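Local coordinates for protein phosphonomutase (Burkholderia cenocepacia J2315, PDB 4MG4) that belongs to the phosphoenolpyruvate phosphomutase family and folds as a closed parallel beta/alpha barrel of the TIM-barrel kind, paired with a second copy in its assembly, at residues Met74-Val77 and Leu78-Val82; Asn32-Asp35 and Ala36-Arg40; Phe165-Thr169 and Glu170-Glu174. All coordinates share one frame; numbering follows the deposited sequence.

Contact 1. Residues Met74-Val77 and Leu78-Val82; sequences MMEV and LERIV
E76 and R80, one turn apart on helix 71-84 of the barrel, form an i to i+4 salt bridge that a water completes. The direct ion pair is long: OE2 of E76 lies 3.6 Å from NH2 of R80, near the plane of the guanidinium and at its edge. Carboxylate and guanidinium planes stand 74° apart, which rules out the flat, two-pronged pairing of coplanar groups. Water 1 fills in beside this pair, donating to OE2 of E76 at 3.0 Å and accepting from NE of R80 at 3.2 Å. The two side chains run side by side and point the same way, E76 with CG anti to its backbone N (chi1 178°), R80 with CG anti to its carbonyl carbon and extended from there to NE. The positive charge of R83 lies close to NH1 of R80, so the carboxylate may ease a local excess of positive charge.

Under these charges runs the helical backbone bonding, of which L78 N to M74 O, at 2.9 Å, is the straightest member (172°). Packing takes over on the flanks that face the protein. L78 reaches V89 and V91 of strand 89-92, while its CD2 meets SD of M75 at 4.2 Å in a loose apolar contact. V77 leans on V57 of helix 54-60 and lies alongside I81, which also rests on V89. Between these two neighbours the branch that touches is CG1 of V77, 3.8 Å from CD1 of I81.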
loop_
_atom_site.group_PDB
_atom_site.type_symbol
_atom_site.label_atom_id
_atom_site.label_comp_id
_atom_site.label_asym_id
_atom_site.label_seq_id
_atom_site.Cartn_x
_atom_site.Cartn_y
_atom_site.Cartn_z
ATOM N N MET A 74 -5.671 1.334 -12.312
ATOM C CA MET A 74 -6.704 0.827 -11.374
ATOM C C MET A 74 -7.002 -0.631 -11.651
ATOM O O MET A 74 -7.111 -1.412 -10.704
ATOM C CB MET A 74 -8.034 1.608 -11.366
ATOM C CG MET A 74 -9.154 0.906 -10.473
ATOM S SD MET A 74 -8.682 1.450 -8.768
ATOM C CE MET A 74 -8.973 3.204 -8.772
ATOM N N MET A 75 -7.095 -1.010 -12.942
ATOM C CA MET A 75 -7.428 -2.383 -13.254
ATOM C C MET A 75 -6.307 -3.321 -12.860
ATOM O O MET A 75 -6.559 -4.446 -12.447
ATOM C CB MET A 75 -7.799 -2.534 -14.738
ATOM C CG MET A 75 -9.018 -1.720 -15.169
ATOM S SD MET A 75 -10.527 -2.480 -14.481
ATOM C CE MET A 75 -11.690 -1.192 -14.890
ATOM N N GLU A 76 -5.062 -2.861 -12.967
ATOM C CA GLU A 76 -3.930 -3.691 -12.586
ATOM C C GLU A 76 -3.970 -3.934 -11.088
ATOM O O GLU A 76 -3.796 -5.068 -10.616
ATOM C CB GLU A 76 -2.619 -2.996 -12.993
ATOM C CG GLU A 76 -1.387 -3.773 -12.576
ATOM C CD GLU A 76 -0.096 -2.973 -12.770
ATOM O OE1 GLU A 76 -0.020 -2.098 -13.693
ATOM O OE2 GLU A 76 0.856 -3.228 -11.979
ATOM N N VAL A 77 -4.252 -2.871 -10.331
ATOM C CA VAL A 77 -4.391 -2.970 -8.881
ATOM C C VAL A 77 -5.502 -3.946 -8.519
ATOM O O VAL A 77 -5.332 -4.834 -7.678
ATOM C CB VAL A 77 -4.654 -1.584 -8.266
ATOM C CG1 VAL A 77 -5.021 -1.744 -6.790
ATOM C CG2 VAL A 77 -3.414 -0.710 -8.416
ATOM N N LEU A 78 -6.659 -3.766 -9.159
ATOM C CA LEU A 78 -7.782 -4.681 -9.004
ATOM C C LEU A 78 -7.432 -6.131 -9.236
ATOM O O LEU A 78 -7.787 -6.971 -8.455
ATOM C CB LEU A 78 -8.939 -4.268 -9.918
ATOM C CG LEU A 78 -10.179 -5.146 -9.903
ATOM C CD1 LEU A 78 -10.755 -5.183 -8.493
ATOM C CD2 LEU A 78 -11.224 -4.635 -10.891
ATOM N N GLU A 79 -6.738 -6.443 -10.318
ATOM C CA GLU A 79 -6.353 -7.840 -10.591
ATOM C C GLU A 79 -5.502 -8.395 -9.470
ATOM O O GLU A 79 -5.683 -9.548 -9.107
ATOM C CB GLU A 79 -5.625 -7.975 -11.951
ATOM C CG GLU A 79 -6.487 -7.650 -13.137
ATOM C CD GLU A 79 -5.775 -7.805 -14.488
ATOM O OE1 GLU A 79 -4.540 -8.074 -14.550
ATOM O OE2 GLU A 79 -6.446 -7.535 -15.478
ATOM N N ARG A 80 -4.542 -7.611 -8.964
ATOM C CA ARG A 80 -3.676 -8.115 -7.871
ATOM C C ARG A 80 -4.479 -8.384 -6.617
ATOM O O ARG A 80 -4.239 -9.374 -5.906
ATOM C CB ARG A 80 -2.529 -7.161 -7.564
ATOM C CG ARG A 80 -1.523 -7.060 -8.682
ATOM C CD ARG A 80 -0.332 -6.214 -8.242
ATOM N NE ARG A 80 0.505 -5.915 -9.409
ATOM C CZ ARG A 80 1.246 -6.836 -10.020
ATOM N NH1 ARG A 80 1.250 -8.102 -9.595
ATOM N NH2 ARG A 80 1.982 -6.501 -11.083
ATOM N N ILE A 81 -5.461 -7.513 -6.348
ATOM C CA ILE A 81 -6.373 -7.703 -5.230
ATOM C C ILE A 81 -7.223 -8.954 -5.413
ATOM O O ILE A 81 -7.326 -9.780 -4.487
ATOM C CB ILE A 81 -7.265 -6.460 -5.003
ATOM C CG1 ILE A 81 -6.417 -5.311 -4.444
ATOM C CG2 ILE A 81 -8.439 -6.778 -4.072
ATOM C CD1 ILE A 81 -7.045 -3.928 -4.473
ATOM N N VAL A 82 -7.781 -9.128 -6.597
ATOM C CA VAL A 82 -8.637 -10.259 -6.877
ATOM C C VAL A 82 -7.891 -11.566 -6.703
ATOM O O VAL A 82 -8.416 -12.491 -6.115
ATOM C CB VAL A 82 -9.266 -10.152 -8.286
ATOM C CG1 VAL A 82 -9.875 -11.491 -8.726
ATOM C CG2 VAL A 82 -10.328 -9.063 -8.288
HETATM O O HOH W 1 -0.377 -2.811 -9.227
#

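Contact 2. Residues Asn32-Asp35 and Ala36-Arg40; sequences NVWD and AGSAR
The carboxylate of D35 caps helix 36-44: OD1 accepts from the backbone N of S38 at 2.9 Å, met nearly along its C-O axis, as an N-cap residue does. The hydroxyl of S38 lies 2.7 Å from the same OD1 and 3.0 Å from D35 O, and its one proton could serve either acceptor. That hydroxyl is itself an acceptor, taking the backbone N-H of W34 at 3.1 Å in an almost straight bond (170°). S38 thus ties both the cap and the chain leading into it. Its OG sits between the backbone N and the carbonyl carbon (chi1 54°), turned back over the indole of W34, and CB of S38 stands 3.7 Å from the centroid of the six-membered ring, over the face, a CH-pi contact.

Beyond this shell, D35 O accepts from A39 N in the first helical turn, and V33 packs its CG2 against CB of A39 at 4.1 Å. Y246 meets W34 edge-to-face, and L253 of the second subunit packs on both W34 and S38. The turn links strand 28-33 to helix 36-44 within the beta-alpha-beta unit that strand 50-52 completes, with V33 bonded through its backbone to A51 and with V33 and A39 resting on I81 of helix 71-84.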
loop_
_atom_site.group_PDB
_atom_site.type_symbol
_atom_site.label_atom_id
_atom_site.label_comp_id
_atom_site.label_asym_id
_atom_site.label_seq_id
_atom_site.Cartn_x
_atom_site.Cartn_y
_atom_site.Cartn_z
ATOM N N ASN A 32 -12.495 -1.126 2.762
ATOM C CA ASN A 32 -11.860 -0.895 1.488
ATOM C C ASN A 32 -10.368 -1.220 1.585
ATOM O O ASN A 32 -9.698 -0.721 2.490
ATOM C CB ASN A 32 -12.007 0.555 1.043
ATOM C CG ASN A 32 -13.402 0.911 0.661
ATOM O OD1 ASN A 32 -14.220 0.015 0.374
ATOM N ND2 ASN A 32 -13.712 2.201 0.682
ATOM N N VAL A 33 -9.910 -2.087 0.698
ATOM C CA VAL A 33 -8.500 -2.473 0.577
ATOM C C VAL A 33 -7.951 -1.782 -0.678
ATOM O O VAL A 33 -8.691 -1.301 -1.526
ATOM C CB VAL A 33 -8.273 -3.988 0.589
ATOM C CG1 VAL A 33 -8.767 -4.581 1.910
ATOM C CG2 VAL A 33 -8.987 -4.665 -0.601
ATOM N N TRP A 34 -6.633 -1.732 -0.768
ATOM C CA TRP A 34 -5.941 -0.928 -1.768
ATOM C C TRP A 34 -4.752 -1.633 -2.428
ATOM O O TRP A 34 -4.118 -1.054 -3.303
ATOM C CB TRP A 34 -5.504 0.412 -1.153
ATOM C CG TRP A 34 -4.611 0.205 0.006
ATOM C CD1 TRP A 34 -3.236 0.137 -0.004
ATOM C CD2 TRP A 34 -5.005 0.058 1.361
ATOM N NE1 TRP A 34 -2.758 -0.052 1.262
ATOM C CE2 TRP A 34 -3.818 -0.086 2.131
ATOM C CE3 TRP A 34 -6.229 0.044 2.026
ATOM C CZ2 TRP A 34 -3.856 -0.288 3.496
ATOM C CZ3 TRP A 34 -6.251 -0.177 3.379
ATOM C CH2 TRP A 34 -5.071 -0.279 4.108
ATOM N N ASP A 35 -4.457 -2.867 -2.044
ATOM C CA ASP A 35 -3.386 -3.661 -2.644
ATOM C C ASP A 35 -3.523 -5.088 -2.163
ATOM O O ASP A 35 -4.390 -5.399 -1.328
ATOM C CB ASP A 35 -1.959 -3.111 -2.387
ATOM C CG ASP A 35 -1.586 -3.026 -0.914
ATOM O OD1 ASP A 35 -2.235 -3.617 -0.014
ATOM O OD2 ASP A 35 -0.557 -2.343 -0.631
ATOM N N ALA A 36 -2.708 -5.960 -2.699
ATOM C CA ALA A 36 -2.893 -7.368 -2.389
ATOM C C ALA A 36 -2.567 -7.684 -0.917
ATOM O O ALA A 36 -3.159 -8.577 -0.327
ATOM C CB ALA A 36 -2.055 -8.175 -3.307
ATOM N N GLY A 37 -1.588 -6.973 -0.329
ATOM C CA GLY A 37 -1.251 -7.215 1.079
ATOM C C GLY A 37 -2.422 -6.887 1.995
ATOM O O GLY A 37 -2.730 -7.652 2.930
ATOM N N SER A 38 -3.043 -5.725 1.760
ATOM C CA SER A 38 -4.172 -5.272 2.569
ATOM C C SER A 38 -5.391 -6.188 2.357
ATOM O O SER A 38 -6.152 -6.485 3.300
ATOM C CB SER A 38 -4.494 -3.791 2.338
ATOM O OG SER A 38 -4.703 -3.421 0.970
ATOM N N ALA A 39 -5.552 -6.658 1.128
ATOM C CA ALA A 39 -6.619 -7.627 0.833
ATOM C C ALA A 39 -6.478 -8.891 1.650
ATOM O O ALA A 39 -7.452 -9.384 2.246
ATOM C CB ALA A 39 -6.630 -7.969 -0.645
ATOM N N ARG A 40 -5.266 -9.450 1.640
ATOM C CA ARG A 40 -4.964 -10.644 2.426
ATOM C C ARG A 40 -5.177 -10.454 3.918
ATOM O O ARG A 40 -5.803 -11.313 4.597
ATOM C CB ARG A 40 -3.543 -11.113 2.138
ATOM C CG ARG A 40 -3.096 -12.357 2.904
ATOM C CD ARG A 40 -4.183 -13.405 3.127
ATOM N NE ARG A 40 -4.528 -14.181 1.944
ATOM C CZ ARG A 40 -5.608 -14.966 1.839
ATOM N NH1 ARG A 40 -6.480 -15.076 2.848
ATOM N NH2 ARG A 40 -5.825 -15.644 0.715
#

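Contact 3. Residues Phe165-Thr169 and Glu170-Glu174; sequences FKAAT and ETHDE
H172 folds its imidazole back over the chain that precedes it, and this ring is the compact part of the contact. NE2 donates to A167 O at 2.8 Å; the donor stands above the carbonyl plane, 56° out of it. One face of the ring lies against CA of T169, 3.6 Å from the centroid and only 6° off the normal, a CH-pi contact that uses backbone instead of a side chain. The hydrogen bond and the CH-pi contact together limit how the ring can turn, and F164 adds an edge-to-face partner.

Alongside it, A168 O is gripped twice by T171. The hydroxyl OG1 donates at 2.7 Å, in the carbonyl plane, while T171 N comes to A168 O from above that plane at 2.9 Å. The hydroxyl reaches the oxygen because OG1 lies between the backbone N and the carbonyl carbon of T171 (chi1 72°). CB of A167 packs against this hydroxyl, and L176 of helix 174-190 touches both A167 and T171.

The solvent side is looser. The methyl of A168 and CG of E170 approach only to 4.4 Å, among exposed residues, and water 2 donates to T169 O and H172 O, bridging the two carbonyls. T169 O also takes the backbone N of H172 at 3.1 Å. T169 to T171 form a short 3-10 turn in the loop between strand 156-160 and helix 174-190 of the barrel, and H172 follows it, leading to D173, the N-cap whose OD1 accepts from L176 N.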
loop_
_atom_site.group_PDB
_atom_site.type_symbol
_atom_site.label_atom_id
_atom_site.label_comp_id
_atom_site.label_asym_id
_atom_site.label_seq_id
_atom_site.Cartn_x
_atom_site.Cartn_y
_atom_site.Cartn_z
ATOM N N PHE A 165 -24.291 13.745 -0.147
ATOM C CA PHE A 165 -22.854 13.817 0.014
ATOM C C PHE A 165 -22.372 15.250 -0.291
ATOM O O PHE A 165 -21.494 15.784 0.415
ATOM C CB PHE A 165 -22.171 12.832 -0.962
ATOM C CG PHE A 165 -20.661 12.811 -0.820
ATOM C CD1 PHE A 165 -20.117 12.254 0.316
ATOM C CD2 PHE A 165 -19.840 13.332 -1.805
ATOM C CE1 PHE A 165 -18.747 12.242 0.493
ATOM C CE2 PHE A 165 -18.455 13.329 -1.629
ATOM C CZ PHE A 165 -17.930 12.774 -0.482
ATOM N N LYS A 166 -23.016 15.889 -1.269
ATOM C CA LYS A 166 -22.624 17.230 -1.737
ATOM C C LYS A 166 -23.335 18.346 -0.941
ATOM O O LYS A 166 -22.988 19.532 -1.103
ATOM C CB LYS A 166 -22.939 17.341 -3.220
ATOM C CG LYS A 166 -22.242 18.420 -4.020
ATOM C CD LYS A 166 -22.642 18.264 -5.486
ATOM C CE LYS A 166 -24.131 18.507 -5.698
ATOM N NZ LYS A 166 -24.485 19.928 -5.440
ATOM N N ALA A 167 -24.289 18.000 -0.067
ATOM C CA ALA A 167 -25.076 18.961 0.721
ATOM C C ALA A 167 -24.629 19.026 2.199
ATOM O O ALA A 167 -24.396 18.019 2.831
ATOM C CB ALA A 167 -26.540 18.563 0.659
ATOM N N ALA A 168 -24.563 20.243 2.758
ATOM C CA ALA A 168 -24.271 20.419 4.169
ATOM C C ALA A 168 -25.314 19.746 5.004
ATOM O O ALA A 168 -26.502 19.740 4.657
ATOM C CB ALA A 168 -24.196 21.920 4.502
ATOM N N THR A 169 -24.869 19.139 6.096
ATOM C CA THR A 169 -25.710 18.323 6.934
ATOM C C THR A 169 -26.964 19.065 7.379
ATOM O O THR A 169 -28.050 18.493 7.517
ATOM C CB THR A 169 -24.908 17.892 8.173
ATOM O OG1 THR A 169 -23.733 17.225 7.711
ATOM C CG2 THR A 169 -25.733 16.972 9.063
ATOM N N GLU A 170 -26.802 20.356 7.658
ATOM C CA GLU A 170 -27.934 21.105 8.168
ATOM C C GLU A 170 -29.079 21.271 7.166
ATOM O O GLU A 170 -30.201 21.678 7.538
ATOM C CB GLU A 170 -27.456 22.480 8.624
ATOM C CG GLU A 170 -27.009 23.373 7.512
ATOM C CD GLU A 170 -26.536 24.675 8.064
ATOM O OE1 GLU A 170 -27.426 25.489 8.439
ATOM O OE2 GLU A 170 -25.287 24.863 8.168
ATOM N N THR A 171 -28.803 20.944 5.903
ATOM C CA THR A 171 -29.790 21.003 4.846
ATOM C C THR A 171 -30.428 19.663 4.502
ATOM O O THR A 171 -31.275 19.590 3.648
ATOM C CB THR A 171 -29.224 21.579 3.529
ATOM O OG1 THR A 171 -28.336 20.665 2.890
ATOM C CG2 THR A 171 -28.492 22.889 3.757
ATOM N N HIS A 172 -29.991 18.604 5.159
ATOM C CA HIS A 172 -30.558 17.282 4.918
ATOM C C HIS A 172 -31.939 17.192 5.480
ATOM O O HIS A 172 -32.167 17.263 6.720
ATOM C CB HIS A 172 -29.671 16.252 5.578
ATOM C CG HIS A 172 -28.292 16.207 5.017
ATOM N ND1 HIS A 172 -27.382 15.234 5.389
ATOM C CD2 HIS A 172 -27.686 16.933 4.046
ATOM C CE1 HIS A 172 -26.251 15.423 4.725
ATOM N NE2 HIS A 172 -26.415 16.433 3.896
ATOM N N ASP A 173 -32.881 17.007 4.594
ATOM C CA ASP A 173 -34.281 17.031 4.924
ATOM C C ASP A 173 -35.071 16.181 3.969
ATOM O O ASP A 173 -34.485 15.478 3.119
ATOM C CB ASP A 173 -34.762 18.483 4.905
ATOM C CG ASP A 173 -34.713 19.130 3.539
ATOM O OD1 ASP A 173 -34.362 18.502 2.500
ATOM O OD2 ASP A 173 -35.040 20.351 3.523
ATOM N N GLU A 174 -36.396 16.255 4.087
ATOM C CA GLU A 174 -37.269 15.430 3.242
ATOM C C GLU A 174 -37.148 15.746 1.778
ATOM O O GLU A 174 -37.263 14.817 0.955
ATOM C CB GLU A 174 -38.755 15.532 3.674
ATOM C CG GLU A 174 -39.620 14.312 3.320
ATOM C CD GLU A 174 -41.083 14.469 3.794
ATOM O OE1 GLU A 174 -41.970 14.705 2.948
ATOM O OE2 GLU A 174 -41.363 14.388 5.021
HETATM O O HOH W 2 -30.413 18.466 9.167
#

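Three local contacts illustrate how chemistry follows position in a beta/alpha barrel. Contact 2 is buried and lies by the second subunit; contact 1 is partly buried, combining a water-bridged charged pair with apolar packing against the rest of the barrel; contact 3 is a surface turn. Contacts 1 and 2 lie on the same side of the chain's centre, 10 Å apart between centres, and pack together: CG1 of V77 meets W34 O at 3.7 Å. Contact 3 sits on the opposite side, about 35 Å from contact 1 between centres. Mid-helix, side-chain charges supplement regular backbone bonding, whereas at the buried helix start and in the exposed loop polar side chains bind backbone atoms directly.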